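Putative N-acetylmuramoyl-L-alanine amidase,autolysin cwp6 (Peptoclostridium difficile, PDB 5J72) probably hydrolyses the amide bond between N-acetylmuramic acid and L-alanine in peptidoglycan, using a zinc-dependent catalytic domain carried on three cell-wall-binding CWB2 modules. Local coordinates at residues 174-179 and 250-255; 207-212 and 232-237; 259-264 and 284-289. All coordinates share one frame; numbering follows the deposited sequence. Where two conformers were deposited one is given.

How the contacts relate
The three contacts lie in the first two of the protein's three cell-wall-binding CWB2 modules, on the same side of the chain's centre. Contact 2 pairs the last two strands, in chain order, of one four-stranded parallel sheet; contact 3 pairs the first two of the next such sheet. Between them contact 1 joins helix 174-180 to helix 241-253, which follows strand 232-236 and precedes strand 260-265. Contact 2 is nested inside the loop closed by contact 1, and contact 3 follows both. Centres lie about 13 Å (1 and 2), 11 Å (1 and 3) and 20 Å (2 and 3) apart. Contacts 2 and 3 do not touch, while contact 1 touches both: L176 on I236, P175 on Q285.

Contact 1: residues 174-179 and 250-255; sequences TPLAST and KEIDKY
L176 lays its CD1 methyl across the aliphatic part of E251, with CD1 3.5 Å from E251 CG, where helix 174-180 of one CWB2 module packs on the C-terminal part of helix 241-253 of the next and the residues that follow. CG of L176 is anti to the backbone N (chi1 180°), which carries the branch over to the second helix; the same CD1 also meets I252 CG1 at 3.9 Å. Chi1 (174°) sets E251 CG against the leucine; the bend at chi2 then turns the carboxylate aside, where OE2 is hydrogen-bonded to Y180 OH. I252 crosses L176 and T179 obliquely, and its CD1 reaches the ring of P175, 3.9 Å from CB. No hydrogen bond links the two segments, so apolar packing carries the contact. T179 presents its hydroxyl side to I252, but OG1 is turned back along its own helix and donates to P175 O at 2.8 Å, in the plane of that carbonyl; P175 O also accepts the backbone N-H of T179. This leaves the methyl to face Y255: T179 CG2, anti to its backbone N, approaches the tyrosine at the root of its ring, 3.6 Å from Y255 CG.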
loop_
_atom_site.group_PDB
_atom_site.type_symbol
_atom_site.label_atom_id
_atom_site.label_comp_id
_atom_site.label_asym_id
_atom_site.label_seq_id
_atom_site.Cartn_x
_atom_site.Cartn_y
_atom_site.Cartn_z
ATOM N N THR A 174 -11.757 5.366 -7.990
ATOM C CA THR A 174 -10.685 4.742 -8.785
ATOM C C THR A 174 -11.121 3.670 -9.702
ATOM O O THR A 174 -10.668 3.664 -10.838
ATOM C CB THR A 174 -9.487 4.264 -7.858
ATOM O OG1 THR A 174 -8.873 5.459 -7.387
ATOM C CG2 THR A 174 -8.490 3.437 -8.590
ATOM N N PRO A 175 -11.996 2.708 -9.309
ATOM C CA PRO A 175 -12.395 1.663 -10.261
ATOM C C PRO A 175 -13.138 2.210 -11.511
ATOM O O PRO A 175 -13.076 1.630 -12.587
ATOM C CB PRO A 175 -13.275 0.719 -9.400
ATOM C CG PRO A 175 -12.745 0.920 -8.021
ATOM C CD PRO A 175 -12.473 2.411 -7.942
ATOM N N LEU A 176 -13.864 3.319 -11.322
ATOM C CA LEU A 176 -14.556 3.914 -12.485
ATOM C C LEU A 176 -13.535 4.661 -13.358
ATOM O O LEU A 176 -13.579 4.546 -14.576
ATOM C CB LEU A 176 -15.589 4.902 -11.976
ATOM C CG LEU A 176 -16.391 5.601 -13.149
ATOM C CD1 LEU A 176 -17.076 4.517 -14.030
ATOM C CD2 LEU A 176 -17.493 6.477 -12.522
ATOM N N ALA A 177 -12.645 5.489 -12.737
ATOM C CA ALA A 177 -11.605 6.132 -13.539
ATOM C C ALA A 177 -10.804 5.086 -14.301
ATOM O O ALA A 177 -10.450 5.334 -15.462
ATOM C CB ALA A 177 -10.654 6.945 -12.640
ATOM N N SER A 178 -10.552 3.920 -13.691
ATOM C CA SER A 178 -9.797 2.868 -14.362
ATOM C C SER A 178 -10.611 2.260 -15.491
ATOM O O SER A 178 -10.051 1.906 -16.541
ATOM C CB SER A 178 -9.411 1.749 -13.388
ATOM O OG SER A 178 -8.845 2.320 -12.205
ATOM N N THR A 179 -11.937 2.128 -15.298
ATOM C CA THR A 179 -12.762 1.594 -16.370
ATOM C C THR A 179 -12.748 2.562 -17.578
ATOM O O THR A 179 -12.744 2.104 -18.728
ATOM C CB THR A 179 -14.225 1.444 -15.849
ATOM O OG1 THR A 179 -14.190 0.414 -14.829
ATOM C CG2 THR A 179 -15.179 1.024 -16.956
ATOM N N LYS A 250 -23.101 0.908 -10.833
ATOM C CA LYS A 250 -23.999 0.761 -11.998
ATOM C C LYS A 250 -23.363 1.361 -13.255
ATOM O O LYS A 250 -23.584 0.875 -14.378
ATOM C CB LYS A 250 -25.335 1.511 -11.719
ATOM C CG LYS A 250 -26.147 0.792 -10.614
ATOM C CD LYS A 250 -27.416 1.671 -10.262
ATOM C CE LYS A 250 -28.264 1.018 -9.196
ATOM N NZ LYS A 250 -29.594 1.680 -9.084
ATOM N N GLU A 251 -22.566 2.428 -13.063
ATOM C CA GLU A 251 -21.899 3.022 -14.228
ATOM C C GLU A 251 -20.855 2.029 -14.785
ATOM O O GLU A 251 -20.773 1.811 -15.991
ATOM C CB GLU A 251 -21.270 4.358 -13.834
ATOM C CG GLU A 251 -20.428 4.929 -14.990
ATOM C CD GLU A 251 -21.242 5.684 -16.092
ATOM O OE1 GLU A 251 -22.485 5.786 -15.972
ATOM O OE2 GLU A 251 -20.594 6.186 -17.069
ATOM N N ILE A 252 -20.066 1.372 -13.882
ATOM C CA ILE A 252 -19.103 0.405 -14.389
ATOM C C ILE A 252 -19.842 -0.722 -15.158
ATOM O O ILE A 252 -19.375 -1.186 -16.201
ATOM C CB ILE A 252 -18.279 -0.182 -13.175
ATOM C CG1 ILE A 252 -17.374 0.934 -12.567
ATOM C CG2 ILE A 252 -17.420 -1.381 -13.656
ATOM C CD1 ILE A 252 -16.774 0.579 -11.139
ATOM N N ASP A 253 -20.993 -1.143 -14.633
ATOM C CA ASP A 253 -21.762 -2.227 -15.258
ATOM C C ASP A 253 -22.237 -1.878 -16.714
ATOM O O ASP A 253 -22.580 -2.788 -17.474
ATOM C CB ASP A 253 -22.974 -2.541 -14.371
ATOM C CG ASP A 253 -23.688 -3.765 -14.803
ATOM O OD1 ASP A 253 -23.069 -4.842 -14.793
ATOM O OD2 ASP A 253 -24.841 -3.650 -15.177
ATOM N N LYS A 254 -22.230 -0.598 -17.086
ATOM C CA LYS A 254 -22.577 -0.218 -18.474
ATOM C C LYS A 254 -21.427 -0.545 -19.388
ATOM O O LYS A 254 -21.624 -0.640 -20.611
ATOM C CB LYS A 254 -22.812 1.283 -18.567
ATOM C CG LYS A 254 -24.103 1.784 -17.927
ATOM C CD LYS A 254 -23.986 3.298 -17.936
ATOM C CE LYS A 254 -25.305 4.059 -17.830
ATOM N NZ LYS A 254 -25.201 5.429 -18.529
ATOM N N TYR A 255 -20.193 -0.712 -18.834
ATOM C CA TYR A 255 -19.008 -1.044 -19.662
ATOM C C TYR A 255 -18.713 -2.521 -19.708
ATOM O O TYR A 255 -18.358 -3.046 -20.762
ATOM C CB TYR A 255 -17.767 -0.343 -19.078
ATOM C CG TYR A 255 -17.785 1.129 -19.397
ATOM C CD1 TYR A 255 -18.672 1.996 -18.752
ATOM C CD2 TYR A 255 -16.972 1.648 -20.400
ATOM C CE1 TYR A 255 -18.767 3.347 -19.130
ATOM C CE2 TYR A 255 -17.051 2.989 -20.771
ATOM C CZ TYR A 255 -17.953 3.829 -20.148
ATOM O OH TYR A 255 -17.977 5.131 -20.591
#

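Contact 2: residues 207-212 and 232-237; sequences DVIIIG and NVTRIG
Five backbone hydrogen bonds join 207-212 to 232-237, four of them between strands 207-211 and 232-236 and the last from G212 just beyond. The strands are neighbours in a four-stranded parallel sheet of the CWB2 region, linked by helix 219-228 as a beta-alpha-beta unit. The register is regular, D207 beside N232 through I211 beside I236. V208, I210 and G212 donate to N232 O, T234 O and I236 O, and V208 O and I210 O accept from T234 N and I236 N. The straightest is I210 N to T234 O, 2.9 Å with an N-H...O angle of 172°. CA-H...O contacts, such as D207 CA to N232 O at 3.3 Å, fill the intervals.

Apolar side chains pack on both faces. On one, I210 CD1 meets V233 CG1 at 3.5 Å, under helix 219-228. On the other, I209 CG2 touches I236 CD1 at 3.7 Å with the two side chains alongside each other, and helices 174-180 and 241-253 close over I236.

Polar groups gather at the two ends. At the start, a water is hydrogen-bonded to D207 OD2, N232 O and T234 OG1, 2.7 Å from OG1. At the far end R235, bent at chi3 (-70°), reaches forward along the strand direction, so that NH1 donates to G212 O at 3.0 Å; this oxygen lies at the edge of the guanidinium, while I210 CG2 sits over one face. The same NH1 also bonds V217 O. Two carbonyls thus share one guanidinium nitrogen, and its positive charge probably helps hold the turn after strand 207-211 against the edge strand.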
loop_
_atom_site.group_PDB
_atom_site.type_symbol
_atom_site.label_atom_id
_atom_site.label_comp_id
_atom_site.label_asym_id
_atom_site.label_seq_id
_atom_site.Cartn_x
_atom_site.Cartn_y
_atom_site.Cartn_z
ATOM N N ASP A 207 -15.159 14.751 -22.262
ATOM C CA ASP A 207 -16.137 14.574 -21.167
ATOM C C ASP A 207 -15.491 14.658 -19.811
ATOM O O ASP A 207 -14.389 14.110 -19.619
ATOM C CB ASP A 207 -16.758 13.143 -21.300
ATOM C CG ASP A 207 -17.647 12.940 -22.509
ATOM O OD1 ASP A 207 -17.124 12.572 -23.572
ATOM O OD2 ASP A 207 -18.876 13.166 -22.390
ATOM N N VAL A 208 -16.113 15.336 -18.869
ATOM C CA VAL A 208 -15.659 15.365 -17.480
ATOM C C VAL A 208 -16.774 14.666 -16.647
ATOM O O VAL A 208 -17.990 14.921 -16.848
ATOM C CB VAL A 208 -15.370 16.815 -16.980
ATOM C CG1 VAL A 208 -15.312 16.875 -15.475
ATOM C CG2 VAL A 208 -14.051 17.315 -17.556
ATOM N N ILE A 209 -16.364 13.774 -15.725
ATOM C CA ILE A 209 -17.320 13.026 -14.910
ATOM C C ILE A 209 -17.026 13.495 -13.492
ATOM O O ILE A 209 -15.932 13.325 -12.908
ATOM C CB ILE A 209 -17.185 11.480 -15.082
ATOM C CG1 ILE A 209 -17.452 11.062 -16.510
ATOM C CG2 ILE A 209 -18.146 10.729 -14.113
ATOM C CD1 ILE A 209 -16.141 11.056 -17.417
ATOM N N ILE A 210 -18.020 14.170 -12.913
ATOM C CA ILE A 210 -17.901 14.656 -11.560
ATOM C C ILE A 210 -18.480 13.604 -10.587
ATOM O O ILE A 210 -19.549 13.054 -10.839
ATOM C CB ILE A 210 -18.683 15.971 -11.369
ATOM C CG1 ILE A 210 -17.974 17.115 -12.145
ATOM C CG2 ILE A 210 -18.757 16.256 -9.892
ATOM C CD1 ILE A 210 -18.886 18.294 -12.332
ATOM N N ILE A 211 -17.744 13.316 -9.526
ATOM C CA ILE A 211 -18.197 12.357 -8.506
ATOM C C ILE A 211 -18.616 13.221 -7.326
ATOM O O ILE A 211 -17.797 13.978 -6.805
ATOM C CB ILE A 211 -17.078 11.380 -8.115
ATOM C CG1 ILE A 211 -16.626 10.563 -9.346
ATOM C CG2 ILE A 211 -17.573 10.430 -6.920
ATOM C CD1 ILE A 211 -17.747 9.862 -10.072
ATOM N N GLY A 212 -19.866 13.105 -6.905
ATOM C CA GLY A 212 -20.337 13.938 -5.800
ATOM C C GLY A 212 -21.558 14.735 -6.261
ATOM O O GLY A 212 -21.716 15.059 -7.454
ATOM N N ASN A 232 -18.711 17.891 -22.231
ATOM C CA ASN A 232 -19.965 17.400 -21.700
ATOM C C ASN A 232 -19.679 17.045 -20.267
ATOM O O ASN A 232 -18.676 16.335 -20.006
ATOM C CB ASN A 232 -20.357 16.154 -22.387
ATOM C CG ASN A 232 -20.704 16.432 -23.814
ATOM O OD1 ASN A 232 -20.387 15.593 -24.662
ATOM N ND2 ASN A 232 -21.261 17.596 -24.146
ATOM N N VAL A 233 -20.504 17.507 -19.318
ATOM C CA VAL A 233 -20.245 17.161 -17.939
ATOM C C VAL A 233 -21.253 16.121 -17.410
ATOM O O VAL A 233 -22.468 16.397 -17.381
ATOM C CB VAL A 233 -20.268 18.401 -17.054
ATOM C CG1 VAL A 233 -20.158 17.977 -15.600
ATOM C CG2 VAL A 233 -19.121 19.345 -17.408
ATOM N N THR A 234 -20.784 14.926 -17.009
ATOM C CA THR A 234 -21.657 13.894 -16.443
ATOM C C THR A 234 -21.536 13.998 -14.968
ATOM O O THR A 234 -20.476 14.400 -14.435
ATOM C CB THR A 234 -21.195 12.504 -16.916
ATOM O OG1 THR A 234 -21.593 12.353 -18.286
ATOM C CG2 THR A 234 -21.806 11.343 -16.097
ATOM N N ARG A 235 -22.585 13.639 -14.211
ATOM C CA ARG A 235 -22.443 13.726 -12.753
ATOM C C ARG A 235 -22.990 12.435 -12.168
ATOM O O ARG A 235 -24.048 11.953 -12.600
ATOM C CB ARG A 235 -23.246 14.896 -12.132
ATOM C CG ARG A 235 -22.911 15.053 -10.621
ATOM C CD ARG A 235 -23.789 16.104 -9.928
ATOM N NE ARG A 235 -23.456 17.458 -10.363
ATOM C CZ ARG A 235 -22.639 18.256 -9.695
ATOM N NH1 ARG A 235 -22.071 17.841 -8.569
ATOM N NH2 ARG A 235 -22.376 19.475 -10.145
ATOM N N ILE A 236 -22.256 11.870 -11.231
ATOM C CA ILE A 236 -22.625 10.614 -10.561
ATOM C C ILE A 236 -22.500 10.976 -9.107
ATOM O O ILE A 236 -21.408 11.228 -8.621
ATOM C CB ILE A 236 -21.708 9.448 -10.890
ATOM C CG1 ILE A 236 -21.755 9.120 -12.408
ATOM C CG2 ILE A 236 -22.169 8.225 -10.058
ATOM C CD1 ILE A 236 -20.572 8.306 -12.846
ATOM N N GLY A 237 -23.622 11.022 -8.385
ATOM C CA GLY A 237 -23.565 11.413 -6.975
ATOM C C GLY A 237 -24.915 11.110 -6.350
ATOM O O GLY A 237 -25.942 11.493 -6.906
HETATM O O HOH W 1 -19.630 13.661 -19.581
#

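Contact 3: residues 259-264 and 284-289; sequences NKIYIA and QQPIIL
Around the ring of Y262 the carbonyl oxygens of Q285 and P286 lie at the edge, near its plane, while the ring of Y312 from strand 308-314 meets it with planes about 20° apart. The two strands are those of a beta-alpha-beta unit in the CWB2 region: strand 260-265, helix 270-283, strand 287-290. A second flat group, the Q285 amide, stands obliquely against that of N259, the planes 31° apart. Bent at chi2 (-76°), Q285 turns its OE1 onto the backbone at the start of the first strand, where it accepts from N259 N at 2.8 Å and from K260 N at 3.1 Å, both donors above the carbonyl plane. Its NE2 donates to D257 O, which fixes the rotation of the amide. Q284, with positive phi, ends helix 270-283 in a Schellman motif. Beyond it parallel-sheet backbone hydrogen bonds follow: Y262 N to P286 O, just ahead of the second strand, I288 N to Y262 O and A264 N to I288 O. I261 holds CG1 in the crowded position between N and the carbonyl carbon (chi1 59°), which leaves its CG2 methyl 3.6 Å from I288 CG1.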
loop_
_atom_site.group_PDB
_atom_site.type_symbol
_atom_site.label_atom_id
_atom_site.label_comp_id
_atom_site.label_asym_id
_atom_site.label_seq_id
_atom_site.Cartn_x
_atom_site.Cartn_y
_atom_site.Cartn_z
ATOM N N ASN A 259 -19.106 -8.432 -11.435
ATOM C CA ASN A 259 -19.325 -9.742 -10.819
ATOM C C ASN A 259 -18.473 -9.961 -9.572
ATOM O O ASN A 259 -18.448 -11.047 -9.028
ATOM C CB ASN A 259 -19.076 -10.838 -11.820
ATOM C CG ASN A 259 -17.723 -10.792 -12.409
ATOM O OD1 ASN A 259 -16.799 -10.141 -11.883
ATOM N ND2 ASN A 259 -17.546 -11.396 -13.569
ATOM N N LYS A 260 -17.788 -8.924 -9.115
ATOM C CA LYS A 260 -16.967 -9.012 -7.918
ATOM C C LYS A 260 -17.089 -7.678 -7.174
ATOM O O LYS A 260 -17.156 -6.625 -7.830
ATOM C CB LYS A 260 -15.493 -9.264 -8.323
ATOM C CG LYS A 260 -14.503 -8.804 -7.258
ATOM C CD LYS A 260 -13.112 -9.557 -7.398
ATOM C CE LYS A 260 -12.675 -9.823 -8.798
ATOM N NZ LYS A 260 -11.210 -10.250 -8.848
ATOM N N ILE A 261 -17.151 -7.693 -5.839
ATOM C CA ILE A 261 -17.187 -6.436 -5.118
ATOM C C ILE A 261 -16.195 -6.484 -3.955
ATOM O O ILE A 261 -15.880 -7.538 -3.417
ATOM C CB ILE A 261 -18.598 -6.071 -4.577
ATOM C CG1 ILE A 261 -19.128 -7.168 -3.622
ATOM C CG2 ILE A 261 -19.555 -5.845 -5.773
ATOM C CD1 ILE A 261 -20.468 -6.729 -2.979
ATOM N N TYR A 262 -15.668 -5.314 -3.613
ATOM C CA TYR A 262 -14.780 -5.149 -2.498
ATOM C C TYR A 262 -15.569 -4.259 -1.582
ATOM O O TYR A 262 -15.831 -3.123 -1.921
ATOM C CB TYR A 262 -13.471 -4.435 -2.933
ATOM C CG TYR A 262 -12.634 -5.324 -3.844
ATOM C CD1 TYR A 262 -11.769 -6.276 -3.316
ATOM C CD2 TYR A 262 -12.713 -5.212 -5.221
ATOM C CE1 TYR A 262 -10.987 -7.076 -4.130
ATOM C CE2 TYR A 262 -11.950 -6.036 -6.061
ATOM C CZ TYR A 262 -11.084 -6.964 -5.500
ATOM O OH TYR A 262 -10.341 -7.811 -6.268
ATOM N N ILE A 263 -15.936 -4.761 -0.373
ATOM C CA ILE A 263 -16.763 -3.964 0.543
ATOM C C ILE A 263 -15.932 -3.279 1.619
ATOM O O ILE A 263 -14.988 -3.888 2.185
ATOM C CB ILE A 263 -17.766 -4.947 1.207
ATOM C CG1 ILE A 263 -18.719 -5.505 0.137
ATOM C CG2 ILE A 263 -18.539 -4.224 2.293
ATOM C CD1 ILE A 263 -19.515 -6.745 0.646
ATOM N N ALA A 264 -16.253 -2.048 1.923
ATOM C CA ALA A 264 -15.613 -1.335 3.040
ATOM C C ALA A 264 -16.740 -0.578 3.779
ATOM O O ALA A 264 -17.813 -0.314 3.188
ATOM C CB ALA A 264 -14.566 -0.310 2.551
ATOM N N GLN A 284 -11.106 -3.363 -12.243
ATOM C CA GLN A 284 -12.265 -2.591 -12.761
ATOM C C GLN A 284 -13.533 -3.168 -12.189
ATOM O O GLN A 284 -14.526 -3.379 -12.923
ATOM C CB GLN A 284 -12.317 -2.601 -14.322
ATOM C CG GLN A 284 -11.011 -2.017 -14.844
ATOM C CD GLN A 284 -10.983 -1.905 -16.370
ATOM O OE1 GLN A 284 -12.009 -1.884 -17.026
ATOM N NE2 GLN A 284 -9.786 -1.802 -16.938
ATOM N N GLN A 285 -13.515 -3.449 -10.886
ATOM C CA GLN A 285 -14.731 -3.976 -10.217
ATOM C C GLN A 285 -14.933 -3.006 -9.080
ATOM O O GLN A 285 -13.989 -2.446 -8.479
ATOM C CB GLN A 285 -14.580 -5.453 -9.816
ATOM C CG GLN A 285 -14.457 -6.339 -11.055
ATOM C CD GLN A 285 -15.798 -6.561 -11.752
ATOM O OE1 GLN A 285 -16.853 -6.717 -11.127
ATOM N NE2 GLN A 285 -15.776 -6.532 -13.071
ATOM N N PRO A 286 -16.191 -2.739 -8.725
ATOM C CA PRO A 286 -16.415 -1.746 -7.675
ATOM C C PRO A 286 -16.124 -1.986 -6.204
ATOM O O PRO A 286 -16.123 -3.099 -5.701
ATOM C CB PRO A 286 -17.904 -1.425 -7.829
ATOM C CG PRO A 286 -18.514 -2.682 -8.407
ATOM C CD PRO A 286 -17.416 -3.485 -9.085
ATOM N N ILE A 287 -15.910 -0.856 -5.544
ATOM C CA ILE A 287 -15.813 -0.810 -4.080
ATOM C C ILE A 287 -17.244 -0.430 -3.638
ATOM O O ILE A 287 -17.798 0.589 -4.082
ATOM C CB ILE A 287 -14.825 0.271 -3.589
ATOM C CG1 ILE A 287 -13.362 -0.104 -4.005
ATOM C CG2 ILE A 287 -14.946 0.400 -2.038
ATOM C CD1 ILE A 287 -12.424 1.163 -3.805
ATOM N N ILE A 288 -17.851 -1.288 -2.811
ATOM C CA ILE A 288 -19.220 -1.062 -2.368
ATOM C C ILE A 288 -19.114 -0.630 -0.944
ATOM O O ILE A 288 -18.509 -1.323 -0.115
ATOM C CB ILE A 288 -20.009 -2.376 -2.510
ATOM C CG1 ILE A 288 -20.240 -2.738 -4.015
ATOM C CG2 ILE A 288 -21.365 -2.235 -1.743
ATOM C CD1 ILE A 288 -21.205 -1.762 -4.775
ATOM N N LEU A 289 -19.657 0.532 -0.629
ATOM C CA LEU A 289 -19.593 0.996 0.734
ATOM C C LEU A 289 -20.839 0.526 1.554
ATOM O O LEU A 289 -21.973 0.610 1.089
ATOM C CB LEU A 289 -19.464 2.522 0.762
ATOM C CG LEU A 289 -18.186 3.013 0.071
ATOM C CD1 LEU A 289 -18.110 4.584 0.206
ATOM C CD2 LEU A 289 -16.928 2.368 0.770
#